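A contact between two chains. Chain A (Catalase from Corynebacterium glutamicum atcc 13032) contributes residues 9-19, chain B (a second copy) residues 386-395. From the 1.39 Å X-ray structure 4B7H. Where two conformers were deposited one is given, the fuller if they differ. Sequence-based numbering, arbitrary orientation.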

# COMPACT_ATOMS: atom_id res chain seq x y z
N ILE A 9 -10.76 2.18 -26.96
CA ILE A 9 -9.90 2.03 -25.80
C ILE A 9 -9.82 3.33 -24.99
O ILE A 9 -10.02 3.32 -23.77
N VAL A 10 -9.55 4.44 -25.67
CA VAL A 10 -9.31 5.69 -24.94
C VAL A 10 -10.57 6.32 -24.34
O VAL A 10 -10.47 7.19 -23.48
N ASP A 11 -11.75 5.88 -24.78
CA ASP A 11 -12.98 6.38 -24.20
C ASP A 11 -13.39 5.62 -22.93
O ASP A 11 -14.23 6.11 -22.17
N ARG A 12 -12.78 4.46 -22.67
CA ARG A 12 -13.11 3.67 -21.48
C ARG A 12 -12.83 4.45 -20.19
O ARG A 12 -11.72 4.95 -19.99
N GLY A 13 -13.83 4.53 -19.31
CA GLY A 13 -13.64 5.13 -18.00
C GLY A 13 -13.84 6.64 -17.93
O GLY A 13 -13.79 7.22 -16.84
N MET A 14 -14.10 7.27 -19.07
CA MET A 14 -14.22 8.72 -19.11
C MET A 14 -15.64 9.21 -18.80
O MET A 14 -16.62 8.73 -19.37
N ARG A 15 -15.73 10.15 -17.87
CA ARG A 15 -17.01 10.78 -17.53
C ARG A 15 -17.48 11.71 -18.64
O ARG A 15 -16.67 12.27 -19.39
N PRO A 16 -18.81 11.92 -18.73
CA PRO A 16 -19.28 13.01 -19.59
C PRO A 16 -18.87 14.36 -19.01
O PRO A 16 -18.51 14.46 -17.83
N LYS A 17 -18.88 15.39 -19.85
CA LYS A 17 -18.67 16.75 -19.37
C LYS A 17 -19.80 17.10 -18.40
O LYS A 17 -20.98 16.83 -18.67
N LEU A 18 -19.43 17.70 -17.27
CA LEU A 18 -20.38 18.05 -16.23
C LEU A 18 -20.36 19.56 -16.00
O LEU A 18 -19.35 20.23 -16.24
N SER A 19 -21.48 20.09 -15.55
CA SER A 19 -21.57 21.50 -15.22
C SER A 19 -22.48 21.67 -14.02
O SER A 19 -22.88 20.70 -13.38
N GLN B 386 -6.76 4.64 -10.52
CA GLN B 386 -7.80 5.53 -11.03
C GLN B 386 -8.48 4.89 -12.24
O GLN B 386 -7.89 4.80 -13.32
N TYR B 387 -9.71 4.43 -12.05
CA TYR B 387 -10.46 3.85 -13.17
C TYR B 387 -11.27 4.91 -13.88
O TYR B 387 -11.30 4.93 -15.11
N ILE B 388 -11.88 5.82 -13.13
CA ILE B 388 -12.74 6.85 -13.69
C ILE B 388 -12.03 8.19 -13.73
O ILE B 388 -11.38 8.59 -12.76
N PHE B 389 -12.12 8.88 -14.86
CA PHE B 389 -11.51 10.20 -15.00
C PHE B 389 -12.46 11.16 -15.70
O PHE B 389 -13.37 10.74 -16.43
N ASP B 390 -12.24 12.45 -15.49
CA ASP B 390 -13.10 13.48 -16.07
C ASP B 390 -12.99 13.59 -17.59
O ASP B 390 -12.00 13.17 -18.20
N ALA B 391 -14.03 14.17 -18.19
CA ALA B 391 -14.01 14.48 -19.62
C ALA B 391 -12.72 15.19 -20.02
O ALA B 391 -12.18 16.03 -19.27
N GLU B 392 -12.23 14.84 -21.21
CA GLU B 392 -10.95 15.31 -21.70
C GLU B 392 -10.79 16.82 -21.59
O GLU B 392 -11.62 17.58 -22.09
N GLY B 393 -9.72 17.24 -20.92
CA GLY B 393 -9.37 18.65 -20.86
C GLY B 393 -10.14 19.49 -19.86
O GLY B 393 -9.89 20.69 -19.76
N GLU B 394 -11.06 18.89 -19.11
CA GLU B 394 -11.77 19.65 -18.08
C GLU B 394 -10.81 20.19 -17.02
O GLU B 394 -9.75 19.60 -16.77
N PRO B 395 -11.14 21.35 -16.43
CA PRO B 395 -10.20 21.99 -15.51
C PRO B 395 -10.02 21.21 -14.20
O PRO B 395 -10.92 20.49 -13.75

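The two stretches meet through a single beta bridge between Met A14 and Phe B389, with Phe B389 N donating to Gly A13 O (3.1 Å) and Arg A15 N to Phe B389 O (2.8 Å). Side chains pack around this bridge. Phe B389 starts with its CA-to-CB bond pointing away, but chi1 of 54° (p) and chi2 of 90° bring the ring back, so that one face lies against the backbone of Gly A13 and Met A14. Gly A13 fits closely here: a CB would lie 2.6 Å from Tyr B387 O, a clash, and its backbone angles by themselves call for glycine.

Met A14 (t, t, p) sets CB 3.4 Å from Phe B389 CE1 and extends along chain B until SD is 3.6 Å from Glu B392 N. Arg A15 points toward chain B. Its m, t, t chain is extended, and a chi4 of 106° turns the guanidinium so that Ile B388 CG2 covers one face, 3.5 Å from CZ, while Asp B390 (m) meets its edge in a salt bridge, NH1 to OD1 2.9 Å.

Beyond, Ala B391 CB rests 3.4 Å from Arg A15 O, and a water links Pro A16 O (2.8 Å) to Ala B391 N (2.9 Å). The all-t Lys A17 approaches the folded Glu B394 (m, m), yet NZ stays 4.4 Å from OE2, beyond a salt bridge.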

# COMPACT_ATOMS: atom_id res chain seq x y z
CB ILE A 9 -8.47 1.61 -26.22
CG1 ILE A 9 -8.50 0.30 -27.03
CG2 ILE A 9 -7.56 1.48 -25.01
CD1 ILE A 9 -9.23 -0.80 -26.34
CB VAL A 10 -8.53 6.74 -25.76
CG1 VAL A 10 -7.18 6.17 -26.21
CG2 VAL A 10 -9.34 7.22 -26.96
CB ASP A 11 -14.12 6.36 -25.22
CG ASP A 11 -14.00 7.47 -26.26
OD1 ASP A 11 -13.16 8.38 -26.09
OD2 ASP A 11 -14.78 7.45 -27.23
CB ARG A 12 -12.29 2.38 -21.42
CG ARG A 12 -12.51 1.35 -22.51
CD ARG A 12 -11.34 0.36 -22.46
NE ARG A 12 -11.50 -0.79 -23.34
CZ ARG A 12 -10.63 -1.79 -23.41
NH1 ARG A 12 -9.54 -1.77 -22.66
NH2 ARG A 12 -10.85 -2.81 -24.22
CB MET A 14 -13.79 9.24 -20.48
CG MET A 14 -13.72 10.76 -20.55
SD MET A 14 -12.89 11.40 -22.02
CE MET A 14 -13.93 10.75 -23.32
CB ARG A 15 -16.86 11.63 -16.26
CG ARG A 15 -16.63 10.86 -14.98
CD ARG A 15 -16.67 11.81 -13.80
NE ARG A 15 -16.50 11.12 -12.53
CZ ARG A 15 -15.40 11.15 -11.78
NH1 ARG A 15 -14.34 11.86 -12.16
NH2 ARG A 15 -15.37 10.48 -10.64
CB PRO A 16 -20.80 12.85 -19.54
CG PRO A 16 -21.07 12.20 -18.23
CD PRO A 16 -19.90 11.28 -17.97
CB LYS A 17 -18.61 17.71 -20.56
CG LYS A 17 -18.05 19.09 -20.23
CD LYS A 17 -17.80 19.89 -21.51
CE LYS A 17 -17.40 21.33 -21.21
NZ LYS A 17 -17.62 22.22 -22.38
CB LEU A 18 -20.03 17.31 -14.93
CG LEU A 18 -19.99 15.78 -15.03
CD1 LEU A 18 -19.37 15.16 -13.78
CD2 LEU A 18 -21.39 15.22 -15.26
CB SER A 19 -22.11 22.29 -16.41
OG SER A 19 -23.41 21.85 -16.75
CB GLN B 386 -7.22 6.91 -11.41
CG GLN B 386 -8.33 7.85 -11.90
CD GLN B 386 -7.87 9.23 -12.33
OE1 GLN B 386 -6.68 9.49 -12.51
NE2 GLN B 386 -8.84 10.13 -12.52
CB TYR B 387 -11.40 2.74 -12.70
CG TYR B 387 -12.13 1.97 -13.80
CD1 TYR B 387 -13.02 2.60 -14.67
CD2 TYR B 387 -11.96 0.60 -13.92
CE1 TYR B 387 -13.69 1.89 -15.64
CE2 TYR B 387 -12.65 -0.12 -14.88
CZ TYR B 387 -13.50 0.52 -15.73
OH TYR B 387 -14.16 -0.22 -16.68
CB ILE B 388 -14.04 6.97 -12.85
CG1 ILE B 388 -14.76 5.63 -12.83
CG2 ILE B 388 -14.93 8.05 -13.42
CD1 ILE B 388 -15.91 5.57 -11.86
CB PHE B 389 -10.15 10.13 -15.74
CG PHE B 389 -10.21 9.44 -17.08
CD1 PHE B 389 -10.48 10.16 -18.25
CD2 PHE B 389 -10.01 8.07 -17.18
CE1 PHE B 389 -10.53 9.52 -19.47
CE2 PHE B 389 -10.06 7.43 -18.41
CZ PHE B 389 -10.33 8.15 -19.56
CB ASP B 390 -12.81 14.84 -15.45
CG ASP B 390 -13.54 15.06 -14.14
OD1 ASP B 390 -14.42 14.24 -13.80
OD2 ASP B 390 -13.24 16.05 -13.46
CB ALA B 391 -15.22 15.33 -19.99
CB GLU B 392 -10.77 14.89 -23.16
CG GLU B 392 -9.46 15.34 -23.77
CD GLU B 392 -9.32 14.90 -25.21
OE1 GLU B 392 -10.32 14.45 -25.81
OE2 GLU B 392 -8.19 15.00 -25.75
CB GLU B 394 -12.88 18.80 -17.45
CG GLU B 394 -14.07 18.62 -18.38
CD GLU B 394 -14.70 19.94 -18.78
OE1 GLU B 394 -15.41 20.53 -17.93
OE2 GLU B 394 -14.50 20.40 -19.92
CB PRO B 395 -10.85 23.36 -15.25
CG PRO B 395 -12.32 23.11 -15.49
CD PRO B 395 -12.34 22.17 -16.65
O HOH W 1 -16.16 15.12 -16.50